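Local coordinates for L-ribulose 3-epimerase (Mesorhizobium loti, PDB 3VYL) that catalyses the manganese-dependent epimerisation of ketoses at C3, interconverting L-ribulose and L-xylulose most efficiently and accepting D-psicose and D-tagatose less well, at the interface of chains A and B and the interface of chains A and C. Sequence-based numbering; all coordinates share one arbitrary frame. Chains: chain A/B/C, L-ribulose 3-epimerase.

Contact 1: the interface of chains A and B. Residues chain A 210-212, 256, 260; chain B 151, 186-187.
A:Arg260 and B:Glu187 form a salt bridge across this two-fold symmetric interface between two TIM-barrel subunits. The guanidinium NH2 of A:Arg260 lies 3.0 Å from carboxylate OE1 of B:Glu187, which it meets nearly along the C-O axis, with the two flat groups turned 58° apart. The same NH2 also donates to the backbone O of B:Glu187 at 2.9 Å, in the carbonyl plane on a lone pair, and so ties side chain and main chain of one residue. The A:Arg260 chain runs extended from CG to NE, which carries its guanidinium over to chain B.

A second arginine crosses the other way. NH2 of B:Arg151 donates to the backbone O of A:His211 at 2.9 Å, tilted 34° from the carbonyl plane. A bend at chi3 (70°) turns its guanidinium side-on to B:Glu187: NE reaches OE2 at 2.8 Å, and NH2 reaches OE1 at 3.3 Å from above the carboxylate plane. The backbone N of B:Arg151 also binds OE2. OE1 of B:Glu187 thus accepts from both arginines, and its carboxylate probably offsets their like charges. Were B:Arg151 replaced by alanine, the carbonyl of A:His211 would lose this donor, and B:Glu187 would probably be freer to turn away from A:Arg260.

Waters complete the network. Water 3 joins NH1 of B:Arg151 to the backbone O of A:Thr256, water 2 joins NE of A:Arg260 to OE1 of B:Glu187, and water 1 links NH1 and NH2 of A:Arg260 to the backbone O of B:Glu187.

Chain A contributes loop residues, A:Ser210 to A:Arg212 following strand 202-207, and A:Thr256 and A:Arg260 between helices 250-255 and 266-292; chain B contributes the last turn of helix 181-187, which directly follows the manganese ligand B:Asp180, and loop residue B:Arg151, shortly after the manganese ligand B:Glu147.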
loop_
_atom_site.group_PDB
_atom_site.type_symbol
_atom_site.label_atom_id
_atom_site.label_comp_id
_atom_site.label_asym_id
_atom_site.label_seq_id
_atom_site.Cartn_x
_atom_site.Cartn_y
_atom_site.Cartn_z
ATOM N N SER A 210 -4.096 1.789 13.691
ATOM C CA SER A 210 -2.755 2.110 14.184
ATOM C C SER A 210 -2.744 3.070 15.386
ATOM O O SER A 210 -1.956 2.901 16.311
ATOM C CB SER A 210 -1.886 2.642 13.041
ATOM O OG SER A 210 -2.508 3.732 12.352
ATOM N N HIS A 211 -3.619 4.072 15.382
ATOM C CA HIS A 211 -3.730 4.973 16.536
ATOM C C HIS A 211 -4.870 4.630 17.456
ATOM O O HIS A 211 -5.138 5.372 18.397
ATOM C CB HIS A 211 -3.856 6.418 16.089
ATOM C CG HIS A 211 -4.803 6.617 14.940
ATOM N ND1 HIS A 211 -6.064 6.151 14.952
ATOM C CD2 HIS A 211 -4.636 7.271 13.722
ATOM C CE1 HIS A 211 -6.674 6.481 13.801
ATOM N NE2 HIS A 211 -5.797 7.165 13.046
ATOM N N ARG A 212 -5.546 3.509 17.180
ATOM C CA ARG A 212 -6.673 3.010 17.969
ATOM C C ARG A 212 -7.958 3.831 17.828
ATOM O O ARG A 212 -8.866 3.710 18.642
ATOM C CB ARG A 212 -6.279 2.831 19.443
ATOM C CG ARG A 212 -6.042 1.393 19.868
ATOM C CD ARG A 212 -5.004 1.331 20.985
ATOM N NE ARG A 212 -4.875 0.029 21.679
ATOM C CZ ARG A 212 -5.537 -1.076 21.357
ATOM N NH1 ARG A 212 -6.391 -1.068 20.335
ATOM N NH2 ARG A 212 -5.335 -2.193 22.047
ATOM N N THR A 256 -2.434 2.049 28.619
ATOM C CA THR A 256 -2.425 2.058 27.163
ATOM C C THR A 256 -2.196 3.477 26.633
ATOM O O THR A 256 -2.320 3.721 25.432
ATOM C CB THR A 256 -3.706 1.451 26.578
ATOM O OG1 THR A 256 -4.822 2.240 26.986
ATOM C CG2 THR A 256 -3.890 0.045 27.078
ATOM N N ARG A 260 -5.294 11.376 24.331
ATOM C CA ARG A 260 -6.117 12.174 23.459
ATOM C C ARG A 260 -7.181 11.265 22.909
ATOM O O ARG A 260 -6.957 10.066 22.721
ATOM C CB ARG A 260 -5.289 12.824 22.335
ATOM C CG ARG A 260 -4.621 11.849 21.394
ATOM C CD ARG A 260 -3.553 12.485 20.524
ATOM N NE ARG A 260 -2.957 11.435 19.699
ATOM C CZ ARG A 260 -3.205 11.249 18.405
ATOM N NH1 ARG A 260 -4.003 12.078 17.744
ATOM N NH2 ARG A 260 -2.625 10.248 17.772
ATOM N N ARG B 151 2.657 7.884 22.183
ATOM C CA ARG B 151 2.008 7.948 23.507
ATOM C C ARG B 151 2.793 7.346 24.692
ATOM O O ARG B 151 2.722 7.847 25.822
ATOM C CB ARG B 151 0.621 7.299 23.417
ATOM C CG ARG B 151 0.622 5.852 22.933
ATOM C CD ARG B 151 -0.763 5.386 22.509
ATOM N NE ARG B 151 -1.227 6.031 21.275
ATOM C CZ ARG B 151 -2.440 5.853 20.753
ATOM N NH1 ARG B 151 -3.313 5.051 21.350
ATOM N NH2 ARG B 151 -2.790 6.478 19.637
ATOM N N ILE B 186 2.570 5.111 14.409
ATOM C CA ILE B 186 1.688 4.819 15.524
ATOM C C ILE B 186 0.644 5.931 15.675
ATOM O O ILE B 186 -0.550 5.641 15.799
ATOM C CB ILE B 186 2.466 4.626 16.847
ATOM C CG1 ILE B 186 3.502 3.499 16.708
ATOM C CG2 ILE B 186 1.512 4.345 18.004
ATOM C CD1 ILE B 186 4.454 3.360 17.881
ATOM N N GLU B 187 1.088 7.190 15.617
ATOM C CA GLU B 187 0.262 8.327 16.044
ATOM C C GLU B 187 -0.453 9.114 14.945
ATOM O O GLU B 187 -1.525 9.660 15.197
ATOM C CB GLU B 187 1.063 9.274 16.941
ATOM C CG GLU B 187 1.691 8.610 18.156
ATOM C CD GLU B 187 0.667 8.162 19.190
ATOM O OE1 GLU B 187 -0.454 8.723 19.192
ATOM O OE2 GLU B 187 0.966 7.247 19.997
HETATM O O HOH W 1 -3.963 10.797 15.094
HETATM O O HOH W 2 -1.100 9.907 21.371
HETATM O O HOH W 3 -3.221 2.908 23.136
#

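Contact 2: the interface of chains A and C. Residues chain A 294-297; chain C 118-119, 123, 162, 169.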
loop_
_atom_site.group_PDB
_atom_site.type_symbol
_atom_site.label_atom_id
_atom_site.label_comp_id
_atom_site.label_asym_id
_atom_site.label_seq_id
_atom_site.Cartn_x
_atom_site.Cartn_y
_atom_site.Cartn_z
ATOM N N ARG A 294 -10.904 -20.085 -13.156
ATOM C CA ARG A 294 -10.276 -20.674 -14.334
ATOM C C ARG A 294 -10.479 -19.838 -15.598
ATOM O O ARG A 294 -9.570 -19.740 -16.422
ATOM C CB ARG A 294 -10.731 -22.121 -14.527
ATOM C CG ARG A 294 -10.029 -23.093 -13.585
ATOM C CD ARG A 294 -10.661 -24.477 -13.586
ATOM N NE ARG A 294 -10.184 -25.315 -14.685
ATOM C CZ ARG A 294 -10.819 -25.477 -15.846
ATOM N NH1 ARG A 294 -10.298 -26.265 -16.776
ATOM N NH2 ARG A 294 -11.969 -24.850 -16.083
ATOM N N HIS A 295 -11.649 -19.222 -15.728
ATOM C CA HIS A 295 -11.987 -18.353 -16.868
ATOM C C HIS A 295 -11.703 -18.926 -18.241
ATOM O O HIS A 295 -11.264 -18.219 -19.143
ATOM C CB HIS A 295 -11.347 -16.978 -16.716
ATOM C CG HIS A 295 -12.014 -16.100 -15.686
ATOM N ND1 HIS A 295 -11.312 -15.339 -14.818
ATOM C CD2 HIS A 295 -13.359 -15.882 -15.402
ATOM C CE1 HIS A 295 -12.167 -14.665 -14.027
ATOM N NE2 HIS A 295 -13.419 -15.001 -14.385
ATOM N N LYS A 296 -11.965 -20.217 -18.400
ATOM C CA LYS A 296 -11.875 -20.922 -19.675
ATOM C C LYS A 296 -13.088 -20.581 -20.554
ATOM O O LYS A 296 -14.199 -20.450 -20.032
ATOM C CB LYS A 296 -11.883 -22.410 -19.364
ATOM C CG LYS A 296 -11.183 -23.315 -20.352
ATOM C CD LYS A 296 -10.847 -24.626 -19.653
ATOM C CE LYS A 296 -11.135 -25.828 -20.540
ATOM N NZ LYS A 296 -10.412 -25.769 -21.839
ATOM N N PRO A 297 -12.898 -20.427 -21.884
ATOM C CA PRO A 297 -14.078 -20.194 -22.737
ATOM C C PRO A 297 -14.911 -21.460 -22.975
ATOM O O PRO A 297 -14.449 -22.611 -22.852
ATOM C CB PRO A 297 -13.480 -19.696 -24.063
ATOM C CG PRO A 297 -12.028 -19.447 -23.795
ATOM C CD PRO A 297 -11.653 -20.362 -22.662
ATOM O OXT PRO A 297 -16.095 -21.343 -23.299
ATOM N N PRO C 118 -12.551 -15.009 -27.288
ATOM C CA PRO C 118 -11.946 -16.342 -27.380
ATOM C C PRO C 118 -12.988 -17.465 -27.480
ATOM O O PRO C 118 -14.159 -17.216 -27.263
ATOM C CB PRO C 118 -11.160 -16.446 -26.063
ATOM C CG PRO C 118 -11.905 -15.569 -25.113
ATOM C CD PRO C 118 -12.376 -14.412 -25.947
ATOM N N THR C 119 -12.566 -18.688 -27.801
ATOM C CA THR C 119 -13.470 -19.846 -27.846
ATOM C C THR C 119 -12.777 -21.064 -27.247
ATOM O O THR C 119 -11.546 -21.110 -27.196
ATOM C CB THR C 119 -13.939 -20.199 -29.284
ATOM O OG1 THR C 119 -12.869 -20.805 -30.024
ATOM C CG2 THR C 119 -14.466 -18.975 -30.035
ATOM N N TRP C 123 -8.736 -22.390 -27.503
ATOM C CA TRP C 123 -8.062 -22.923 -26.326
ATOM C C TRP C 123 -7.489 -24.284 -26.609
ATOM O O TRP C 123 -6.266 -24.450 -26.671
ATOM C CB TRP C 123 -9.036 -22.962 -25.158
ATOM C CG TRP C 123 -8.436 -23.288 -23.810
ATOM C CD1 TRP C 123 -8.029 -24.534 -23.336
ATOM C CD2 TRP C 123 -8.201 -22.366 -22.694
ATOM N NE1 TRP C 123 -7.559 -24.446 -22.052
ATOM C CE2 TRP C 123 -7.631 -23.174 -21.606
ATOM C CE3 TRP C 123 -8.397 -21.005 -22.493
ATOM C CZ2 TRP C 123 -7.283 -22.620 -20.384
ATOM C CZ3 TRP C 123 -8.043 -20.461 -21.261
ATOM C CH2 TRP C 123 -7.499 -21.251 -20.230
ATOM N N GLN C 162 -5.841 -18.956 -15.656
ATOM C CA GLN C 162 -6.109 -19.446 -17.006
ATOM C C GLN C 162 -4.900 -20.231 -17.506
ATOM O O GLN C 162 -5.031 -21.382 -17.957
ATOM C CB GLN C 162 -6.423 -18.298 -17.962
ATOM C CG GLN C 162 -7.779 -17.638 -17.763
ATOM C CD GLN C 162 -7.948 -16.425 -18.648
ATOM O OE1 GLN C 162 -7.005 -15.669 -18.851
ATOM N NE2 GLN C 162 -9.144 -16.231 -19.187
ATOM N N ASP C 169 -4.233 -28.639 -19.530
ATOM C CA ASP C 169 -4.819 -29.140 -20.759
ATOM C C ASP C 169 -3.802 -29.653 -21.777
ATOM O O ASP C 169 -4.104 -30.562 -22.547
ATOM C CB ASP C 169 -5.721 -28.079 -21.389
ATOM C CG ASP C 169 -7.029 -27.899 -20.632
ATOM O OD1 ASP C 169 -7.295 -28.696 -19.702
ATOM O OD2 ASP C 169 -7.794 -26.963 -20.980
#
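A:Pro297, the C-terminal residue, packs its ring against C:Trp123 on the outer helices of a neighbouring xylose isomerase-like TIM barrel. Its CD lies 3.3 Å from CE3 on the six-membered part of the indole, the two side chains crossing at about a right angle. The CB and CG side of the proline ring faces the segment leading into helix 120-139: CB rests on the backbone of C:Thr119, and CG lies 3.9 Å from CB of C:Pro118.

Beside it, the A:Lys296 side chain passes over the indole face. Its CG sits above the six-membered ring, 3.8 Å from the centroid, in a CH-pi contact. CG stands anti to the backbone N (chi1 -152°), and bends at chi3 and chi4 bring the ammonium NZ over the five-membered ring, 3.4 Å from its centroid, as a cation-pi contact.

At the rim, NZ of A:Lys296 makes a salt bridge to the carboxylate OD2 of C:Asp169 at 3.0 Å, approaching head-on from beyond the oxygen. Indole NE1 of C:Trp123 donates to the same oxygen at 2.7 Å, from the anti side, a bond that is likely to steady the indole's orientation under the lysine. On the opposite flank, amide NE2 of C:Gln162 donates to the backbone O of A:His295 at 2.9 Å. This oxygen lies in the amide plane, the bond is nearly straight (164° at H), and the donor is tilted 32° from the carbonyl plane. The C:Gln162 chain, extended beyond CG, lies against CB of A:His295, and both C:Gln162 and C:Asp169 belong to helix 160-170.

The C-alpha centres of contact 1 and contact 2 lie about 49 Å apart, and the two share no residues. Chain A takes part in both: loops of its barrel meet chain B in contact 1, whereas in contact 2 the tail that follows its long helix 266-292 reaches chain C. Each interface is two-fold symmetric, so every contact has a twin with the chains exchanged. Two different pairings of this kind suit the deposited assembly of four copies, with contact 1 close in sequence to metal ligands and contact 2 on outer helices; the structure alone does not show which oligomer acts in solution.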